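Local coordinates for protein hydrolase, haloacid dehalogenase-like family (Porphyromonas gingivalis, PDB 2I6X) that probably acts as a hydrolase of the haloacid dehalogenase superfamily, on a substrate that is not identified here, at residues A[116-121]-A[142-147]; A[107-112]-A[131-136]; A[148-151]-A[155-158]. All coordinates share one frame; numbering follows the deposited sequence.

Interaction 1: A[116-121]-A[142-147]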
loop_
_atom_site.group_PDB
_atom_site.type_symbol
_atom_site.label_atom_id
_atom_site.label_comp_id
_atom_site.label_asym_id
_atom_site.label_seq_id
_atom_site.Cartn_x
_atom_site.Cartn_y
_atom_site.Cartn_z
ATOM N N TYR A 116 -0.726 -0.123 -11.423
ATOM C CA TYR A 116 -1.528 -1.313 -11.729
ATOM C C TYR A 116 -2.483 -1.610 -10.577
ATOM O O TYR A 116 -3.683 -1.779 -10.790
ATOM C CB TYR A 116 -0.653 -2.548 -11.982
ATOM C CG TYR A 116 0.403 -2.382 -13.047
ATOM C CD1 TYR A 116 0.077 -2.459 -14.405
ATOM C CD2 TYR A 116 1.740 -2.144 -12.699
ATOM C CE1 TYR A 116 1.055 -2.300 -15.379
ATOM C CE2 TYR A 116 2.712 -1.991 -13.669
ATOM C CZ TYR A 116 2.370 -2.069 -15.000
ATOM O OH TYR A 116 3.347 -1.919 -15.948
ATOM N N VAL A 117 -1.950 -1.669 -9.361
ATOM C CA VAL A 117 -2.775 -1.955 -8.196
ATOM C C VAL A 117 -3.811 -0.841 -8.027
ATOM O O VAL A 117 -4.969 -1.094 -7.727
ATOM C CB VAL A 117 -1.907 -2.177 -6.918
ATOM C CG1 VAL A 117 -2.776 -2.297 -5.658
ATOM C CG2 VAL A 117 -1.086 -3.445 -7.083
ATOM N N LEU A 118 -3.382 0.388 -8.276
ATOM C CA LEU A 118 -4.273 1.529 -8.226
ATOM C C LEU A 118 -5.376 1.471 -9.280
ATOM O O LEU A 118 -6.518 1.821 -8.971
ATOM C CB LEU A 118 -3.484 2.827 -8.337
ATOM C CG LEU A 118 -2.840 3.320 -7.047
ATOM C CD1 LEU A 118 -2.201 4.690 -7.309
ATOM C CD2 LEU A 118 -3.875 3.375 -5.905
ATOM N N ASP A 119 -5.051 1.035 -10.500
ATOM C CA ASP A 119 -6.073 0.782 -11.495
ATOM C C ASP A 119 -7.107 -0.238 -10.959
ATOM O O ASP A 119 -8.320 -0.047 -11.130
ATOM C CB ASP A 119 -5.461 0.338 -12.842
ATOM C CG ASP A 119 -4.742 1.499 -13.609
ATOM O OD1 ASP A 119 -4.778 2.681 -13.169
ATOM O OD2 ASP A 119 -4.106 1.231 -14.670
ATOM N N LEU A 120 -6.645 -1.299 -10.301
ATOM C CA LEU A 120 -7.564 -2.293 -9.740
ATOM C C LEU A 120 -8.410 -1.696 -8.613
ATOM O O LEU A 120 -9.636 -1.850 -8.579
ATOM C CB LEU A 120 -6.832 -3.553 -9.236
ATOM C CG LEU A 120 -7.757 -4.477 -8.399
ATOM C CD1 LEU A 120 -8.971 -4.979 -9.174
ATOM C CD2 LEU A 120 -7.016 -5.624 -7.727
ATOM N N ALA A 121 -7.729 -1.018 -7.702
ATOM C CA ALA A 121 -8.344 -0.419 -6.521
ATOM C C ALA A 121 -9.389 0.651 -6.824
ATOM O O ALA A 121 -10.288 0.863 -6.027
ATOM C CB ALA A 121 -7.264 0.134 -5.585
ATOM N N ALA A 142 -0.639 7.811 -1.993
ATOM C CA ALA A 142 -0.027 6.726 -2.770
ATOM C C ALA A 142 1.324 7.143 -3.305
ATOM O O ALA A 142 1.414 8.115 -4.046
ATOM C CB ALA A 142 -0.936 6.324 -3.934
ATOM N N SER A 143 2.358 6.383 -2.950
ATOM C CA SER A 143 3.731 6.677 -3.347
ATOM C C SER A 143 3.890 7.139 -4.803
ATOM O O SER A 143 4.476 8.191 -5.063
ATOM C CB SER A 143 4.625 5.469 -3.062
ATOM O OG SER A 143 4.285 4.385 -3.893
ATOM N N CYS A 144 3.345 6.379 -5.746
ATOM C CA CYS A 144 3.495 6.705 -7.173
ATOM C C CYS A 144 2.747 7.968 -7.597
ATOM O O CYS A 144 3.082 8.563 -8.620
ATOM C CB CYS A 144 3.115 5.512 -8.082
ATOM S SG CYS A 144 1.433 4.847 -7.835
ATOM N N GLN A 145 1.744 8.382 -6.827
ATOM C CA GLN A 145 1.082 9.652 -7.138
ATOM C C GLN A 145 1.873 10.842 -6.581
ATOM O O GLN A 145 1.690 11.961 -7.010
ATOM C CB GLN A 145 -0.364 9.658 -6.622
ATOM C CG GLN A 145 -1.214 8.552 -7.227
ATOM C CD GLN A 145 -2.689 8.591 -6.821
ATOM O OE1 GLN A 145 -3.044 8.643 -5.630
ATOM N NE2 GLN A 145 -3.561 8.546 -7.825
HETATM N N MSE A 146 2.757 10.590 -5.621
HETATM C CA MSE A 146 3.351 11.665 -4.866
HETATM C C MSE A 146 4.802 11.928 -5.266
HETATM O O MSE A 146 5.360 12.974 -4.951
HETATM C CB MSE A 146 3.234 11.355 -3.378
HETATM C CG MSE A 146 1.806 11.284 -2.878
HETATM SE SE MSE A 146 1.688 10.510 -1.085
HETATM C CE MSE A 146 2.035 12.147 -0.049
ATOM N N GLY A 147 5.392 10.979 -5.984
ATOM C CA GLY A 147 6.813 10.994 -6.250
ATOM C C GLY A 147 7.652 10.784 -4.989
ATOM O O GLY A 147 8.779 11.263 -4.926
#
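Leu118 reaches from helix 115-121 to the small turn of helix at 143-146, where its outermost methyl settles among Ala142, Cys144 and Gln145. The side chain can be followed outward. CB leaves the helix pointing toward the partner but stops short of touching it, and CG lies anti to the carbonyl carbon (chi1 -81°), which aims the branch point at the other segment. CD2 stays back from it, so CD1 does all the touching. This methyl lies 3.7 Å from Cys144 SG and 4.0 Å from Ala142 CB, two small groups between which one methyl can settle. From a third direction comes Gln145, whose extended chain lays its amide broadside over the methyl, with Leu118 CD1 4.0 Å from Gln145 CD and 4.1 Å from Gln145 NE2.

The setting is the Rossmann-like core of the haloacid dehalogenase fold: Ala142 ends the outermost strand 139-142 of the parallel sheet and is also the N-cap of the short helix. Alanine suits this buried bend because its single methyl fills little volume. Ser143 OG, next in the chain, bonds to Glu53 O and Thr113 N. A branched leucine fits a partly exposed seam, since one methyl can be buried against the turn while the side chain also touches Thr113 in the preceding loop.

Interaction 2: A[107-112]-A[131-136]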
loop_
_atom_site.group_PDB
_atom_site.type_symbol
_atom_site.label_atom_id
_atom_site.label_comp_id
_atom_site.label_asym_id
_atom_site.label_seq_id
_atom_site.Cartn_x
_atom_site.Cartn_y
_atom_site.Cartn_z
ATOM N N LEU A 107 -9.751 8.989 8.516
ATOM C CA LEU A 107 -9.123 7.775 8.034
ATOM C C LEU A 107 -8.321 8.069 6.797
ATOM O O LEU A 107 -8.783 8.762 5.896
ATOM C CB LEU A 107 -10.187 6.726 7.695
ATOM C CG LEU A 107 -11.107 6.335 8.846
ATOM C CD1 LEU A 107 -12.143 5.343 8.379
ATOM C CD2 LEU A 107 -10.310 5.798 10.053
ATOM N N PHE A 108 -7.109 7.531 6.756
ATOM C CA PHE A 108 -6.180 7.778 5.669
ATOM C C PHE A 108 -5.499 6.484 5.250
ATOM O O PHE A 108 -5.360 5.572 6.044
ATOM C CB PHE A 108 -5.160 8.824 6.105
ATOM C CG PHE A 108 -5.797 10.100 6.574
ATOM C CD1 PHE A 108 -6.174 11.085 5.653
ATOM C CD2 PHE A 108 -6.062 10.300 7.928
ATOM C CE1 PHE A 108 -6.797 12.246 6.081
ATOM C CE2 PHE A 108 -6.662 11.473 8.360
ATOM C CZ PHE A 108 -7.030 12.444 7.436
ATOM N N LEU A 109 -5.118 6.408 3.980
ATOM C CA LEU A 109 -4.263 5.339 3.497
ATOM C C LEU A 109 -2.875 5.905 3.161
ATOM O O LEU A 109 -2.760 6.933 2.480
ATOM C CB LEU A 109 -4.886 4.642 2.281
ATOM C CG LEU A 109 -4.214 3.343 1.798
ATOM C CD1 LEU A 109 -4.724 2.112 2.552
ATOM C CD2 LEU A 109 -4.383 3.161 0.262
ATOM N N LEU A 110 -1.822 5.261 3.656
ATOM C CA LEU A 110 -0.480 5.634 3.228
ATOM C C LEU A 110 0.192 4.364 2.710
ATOM O O LEU A 110 0.548 3.467 3.469
ATOM C CB LEU A 110 0.349 6.328 4.324
ATOM C CG LEU A 110 1.807 6.628 3.958
ATOM C CD1 LEU A 110 1.834 7.626 2.827
ATOM C CD2 LEU A 110 2.685 7.120 5.158
ATOM N N SER A 111 0.405 4.340 1.399
ATOM C CA SER A 111 0.760 3.109 0.736
ATOM C C SER A 111 1.864 3.272 -0.299
ATOM O O SER A 111 1.808 4.180 -1.123
ATOM C CB SER A 111 -0.510 2.525 0.101
ATOM O OG SER A 111 -0.187 1.485 -0.765
ATOM N N ASN A 112 2.871 2.397 -0.236
ATOM C CA ASN A 112 3.773 2.196 -1.381
ATOM C C ASN A 112 3.088 1.267 -2.361
ATOM O O ASN A 112 2.832 0.102 -2.050
ATOM C CB ASN A 112 5.129 1.610 -1.004
ATOM C CG ASN A 112 6.044 2.610 -0.384
ATOM O OD1 ASN A 112 5.751 3.807 -0.311
ATOM N ND2 ASN A 112 7.177 2.129 0.086
ATOM N N ARG A 131 -17.193 -1.005 -4.115
ATOM C CA ARG A 131 -16.726 0.239 -3.547
ATOM C C ARG A 131 -15.268 0.465 -3.886
ATOM O O ARG A 131 -14.465 -0.477 -3.880
ATOM C CB ARG A 131 -17.015 0.286 -2.050
ATOM C CG ARG A 131 -18.459 0.735 -1.802
ATOM C CD ARG A 131 -18.743 1.120 -0.390
ATOM N NE ARG A 131 -17.790 2.101 0.123
ATOM C CZ ARG A 131 -17.642 2.369 1.414
ATOM N NH1 ARG A 131 -16.744 3.242 1.800
ATOM N NH2 ARG A 131 -18.403 1.761 2.326
ATOM N N THR A 132 -14.937 1.706 -4.232
ATOM C CA THR A 132 -13.581 2.030 -4.622
ATOM C C THR A 132 -12.770 2.235 -3.360
ATOM O O THR A 132 -13.321 2.534 -2.294
ATOM C CB THR A 132 -13.501 3.303 -5.499
ATOM O OG1 THR A 132 -14.153 4.392 -4.827
ATOM C CG2 THR A 132 -14.171 3.083 -6.844
ATOM N N LEU A 133 -11.459 2.060 -3.489
ATOM C CA LEU A 133 -10.536 2.238 -2.399
ATOM C C LEU A 133 -10.635 3.646 -1.821
ATOM O O LEU A 133 -10.617 3.831 -0.592
ATOM C CB LEU A 133 -9.127 1.965 -2.901
ATOM C CG LEU A 133 -7.995 2.145 -1.898
ATOM C CD1 LEU A 133 -7.983 0.964 -0.955
ATOM C CD2 LEU A 133 -6.664 2.319 -2.601
ATOM N N ASP A 134 -10.760 4.628 -2.707
ATOM C CA ASP A 134 -10.802 6.022 -2.313
ATOM C C ASP A 134 -12.018 6.303 -1.406
ATOM O O ASP A 134 -11.978 7.174 -0.536
ATOM C CB ASP A 134 -10.798 6.904 -3.567
ATOM C CG ASP A 134 -9.941 8.135 -3.412
ATOM O OD1 ASP A 134 -8.870 8.231 -4.062
ATOM O OD2 ASP A 134 -10.340 9.019 -2.628
ATOM N N SER A 135 -13.085 5.544 -1.592
ATOM C CA SER A 135 -14.304 5.752 -0.811
ATOM C C SER A 135 -14.242 5.388 0.693
ATOM O O SER A 135 -15.178 5.673 1.418
ATOM C CB SER A 135 -15.482 5.020 -1.462
ATOM O OG SER A 135 -15.492 3.651 -1.083
ATOM N N PHE A 136 -13.176 4.743 1.160
ATOM C CA PHE A 136 -13.069 4.401 2.597
ATOM C C PHE A 136 -12.250 5.431 3.375
ATOM O O PHE A 136 -12.250 5.425 4.604
ATOM C CB PHE A 136 -12.456 3.017 2.804
ATOM C CG PHE A 136 -13.311 1.889 2.303
ATOM C CD1 PHE A 136 -14.238 1.274 3.135
ATOM C CD2 PHE A 136 -13.181 1.431 0.994
ATOM C CE1 PHE A 136 -15.045 0.214 2.649
ATOM C CE2 PHE A 136 -13.968 0.393 0.515
ATOM C CZ PHE A 136 -14.897 -0.227 1.342
#
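Ser135 OG is bonded to three atoms, two nitrogens of Arg131 and the carbonyl oxygen of Thr132, and Ser135 lies in sequence between Leu133 and Phe136, which touch Leu109 and Leu107 of strand 106-111. Arg131 approaches it side-on, NE at 3.0 Å and NH1 at 3.2 Å from Ser135 OG, the oxygen lying almost in the guanidinium plane. The hydroxyl donates to Thr132 O over 2.7 Å, in the carbonyl plane, and that carbonyl also accepts from Ser135 N. A small hydroxyl that accepts and donates suits this tight 3-10 turn. Arg131 NH1 also lies 3.4 Å above the Phe136 ring, toward its rim.

Across the contact everything is apolar on the strand side. Leu109 and Leu133 cross at about a right angle and meet through one methyl each, CD2 to CD2 at 3.8 Å; both hold CG anti to the backbone N, which turns the branches toward each other. Leu107 CD1 rests 3.8 Å from Phe136 O. The loop bonds Ser135 OG within itself, sends Arg131 also to Asp99, and presents leucine and backbone to strand 106-111, next to the outermost strand 139-142 of the Rossmann-like sheet, consistent with a contact driven by burial of hydrocarbon.

Interaction 3: A[148-151]-A[155-158]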
loop_
_atom_site.group_PDB
_atom_site.type_symbol
_atom_site.label_atom_id
_atom_site.label_comp_id
_atom_site.label_asym_id
_atom_site.label_seq_id
_atom_site.Cartn_x
_atom_site.Cartn_y
_atom_site.Cartn_z
ATOM N N LYS A 148 7.111 10.090 -3.979
ATOM C CA LYS A 148 7.858 9.819 -2.744
ATOM C C LYS A 148 7.463 8.431 -2.246
ATOM O O LYS A 148 6.464 7.866 -2.703
ATOM C CB LYS A 148 7.571 10.850 -1.633
ATOM C CG LYS A 148 7.644 12.320 -2.009
ATOM C CD LYS A 148 7.182 13.179 -0.859
ATOM C CE LYS A 148 7.761 14.593 -0.955
ATOM N NZ LYS A 148 6.940 15.561 -1.724
ATOM N N TYR A 149 8.231 7.879 -1.313
ATOM C CA TYR A 149 8.002 6.501 -0.889
ATOM C C TYR A 149 8.454 6.327 0.520
ATOM O O TYR A 149 9.427 6.914 0.939
ATOM C CB TYR A 149 8.703 5.471 -1.821
ATOM C CG TYR A 149 10.196 5.704 -2.012
ATOM C CD1 TYR A 149 10.669 6.655 -2.954
ATOM C CD2 TYR A 149 11.142 4.994 -1.263
ATOM C CE1 TYR A 149 12.038 6.893 -3.135
ATOM C CE2 TYR A 149 12.530 5.243 -1.433
ATOM C CZ TYR A 149 12.957 6.186 -2.374
ATOM O OH TYR A 149 14.314 6.428 -2.559
ATOM N N LYS A 150 7.727 5.507 1.250
ATOM C CA LYS A 150 8.160 5.039 2.553
ATOM C C LYS A 150 9.398 4.165 2.340
ATOM O O LYS A 150 9.495 3.486 1.328
ATOM C CB LYS A 150 7.059 4.215 3.190
ATOM C CG LYS A 150 5.801 4.990 3.449
ATOM C CD LYS A 150 4.728 4.122 4.142
ATOM C CE LYS A 150 4.116 3.164 3.150
ATOM N NZ LYS A 150 3.165 2.255 3.814
ATOM N N PRO A 151 10.315 4.150 3.312
ATOM C CA PRO A 151 10.197 4.797 4.629
ATOM C C PRO A 151 10.759 6.218 4.777
ATOM O O PRO A 151 11.042 6.644 5.884
ATOM C CB PRO A 151 10.964 3.825 5.550
ATOM C CG PRO A 151 12.031 3.199 4.631
ATOM C CD PRO A 151 11.578 3.403 3.185
ATOM N N ILE A 155 7.463 11.578 2.658
ATOM C CA ILE A 155 6.100 11.147 2.331
ATOM C C ILE A 155 5.168 11.308 3.563
ATOM O O ILE A 155 4.033 11.766 3.428
ATOM C CB ILE A 155 6.032 9.712 1.691
ATOM C CG1 ILE A 155 4.696 9.552 0.916
ATOM C CG2 ILE A 155 6.322 8.582 2.764
ATOM C CD1 ILE A 155 4.438 8.182 0.217
ATOM N N PHE A 156 5.660 10.964 4.750
ATOM C CA PHE A 156 4.955 11.285 5.996
ATOM C C PHE A 156 4.672 12.781 6.161
ATOM O O PHE A 156 3.563 13.169 6.588
ATOM C CB PHE A 156 5.727 10.767 7.200
ATOM C CG PHE A 156 5.753 9.247 7.296
ATOM C CD1 PHE A 156 4.826 8.570 8.082
ATOM C CD2 PHE A 156 6.700 8.510 6.591
ATOM C CE1 PHE A 156 4.842 7.163 8.183
ATOM C CE2 PHE A 156 6.738 7.083 6.669
ATOM C CZ PHE A 156 5.808 6.409 7.463
ATOM N N LEU A 157 5.664 13.613 5.832
ATOM C CA LEU A 157 5.528 15.042 6.032
ATOM C C LEU A 157 4.518 15.695 5.062
ATOM O O LEU A 157 3.754 16.577 5.464
ATOM C CB LEU A 157 6.903 15.741 6.009
ATOM C CG LEU A 157 7.946 15.290 7.061
ATOM C CD1 LEU A 157 9.207 16.105 6.921
ATOM C CD2 LEU A 157 7.459 15.460 8.459
ATOM N N GLU A 158 4.513 15.254 3.802
ATOM C CA GLU A 158 3.516 15.707 2.846
ATOM C C GLU A 158 2.102 15.384 3.368
ATOM O O GLU A 158 1.236 16.268 3.401
ATOM C CB GLU A 158 3.765 15.102 1.460
ATOM C CG GLU A 158 2.903 15.756 0.370
ATOM C CD GLU A 158 3.198 15.265 -1.055
ATOM O OE1 GLU A 158 4.364 14.925 -1.324
ATOM O OE2 GLU A 158 2.282 15.245 -1.919
#
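Lys148 and Ile155 face each other through their first side-chain carbons, with Lys148 CB 3.8 Å from Ile155 CB, where the loop 148-151 folds over the start of helix 153-163. In the haloacid dehalogenase fold this loop carries the motif III lysine, and Lys150, followed by a cis proline, fits that place.

The two lysines leave the loop on different courses. Lys148 runs over the helix start and crosses Glu158 obliquely. Its chain is nearly straight until chi4, where a bend to 89° turns NZ onto Glu158 OE1 at 2.7 Å, met nearly along the C-O axis. Glu158 is stretched out to receive it, so a long, flexible lysine and an extended glutamate form the salt bridge where both residues are partly exposed.

Lys150 lies at about a right angle to Phe156. Its CG is 4.0 Å from Phe156 CE2, and the approach to the ring is oblique. The same CG lies 3.7 Å from Ile155 CG2, so aliphatic stem, branch and ring pack together. A bend at chi3 (-75°) then carries the amino group away from the helix. There Lys150 NZ pairs with Asp174 and bonds to Leu110 O, with a long, weak ion pair to Asp11. Phenylalanine suits the place because its apolar ring carbons CE2 and CZ lie against the aliphatic lysine stem, and it also meets Phe172 edge-to-face.

Ile155 meets the loop with both its branches. While CG2 goes to Lys150, the longer branch runs toward the loop backbone, where Ile155 CD1 lies 3.6 Å from Lys148 O.

How the interactions relate
The three contacts belong to one Rossmann-like core. Along the chain, interactions 1 and 2 interlock, their segments alternating, and interaction 3 follows after both. The centre of interaction 1 lies about 11 Å from that of interaction 2 and about 14 Å from that of interaction 3; the centres of interactions 2 and 3 are about 16 Å apart. Interactions 1 and 2 meet through Ser143 N to Ser111 O (2.9 Å) and Leu133 N to Ala121 O (3.0 Å), both probable hydrogen bonds. Met146 packs on Ile155 and Glu158. Interactions 1 and 2 pack segments around strands 106-111 and 139-142, and Lys150, probably near the active site, bonds to Leu110 O.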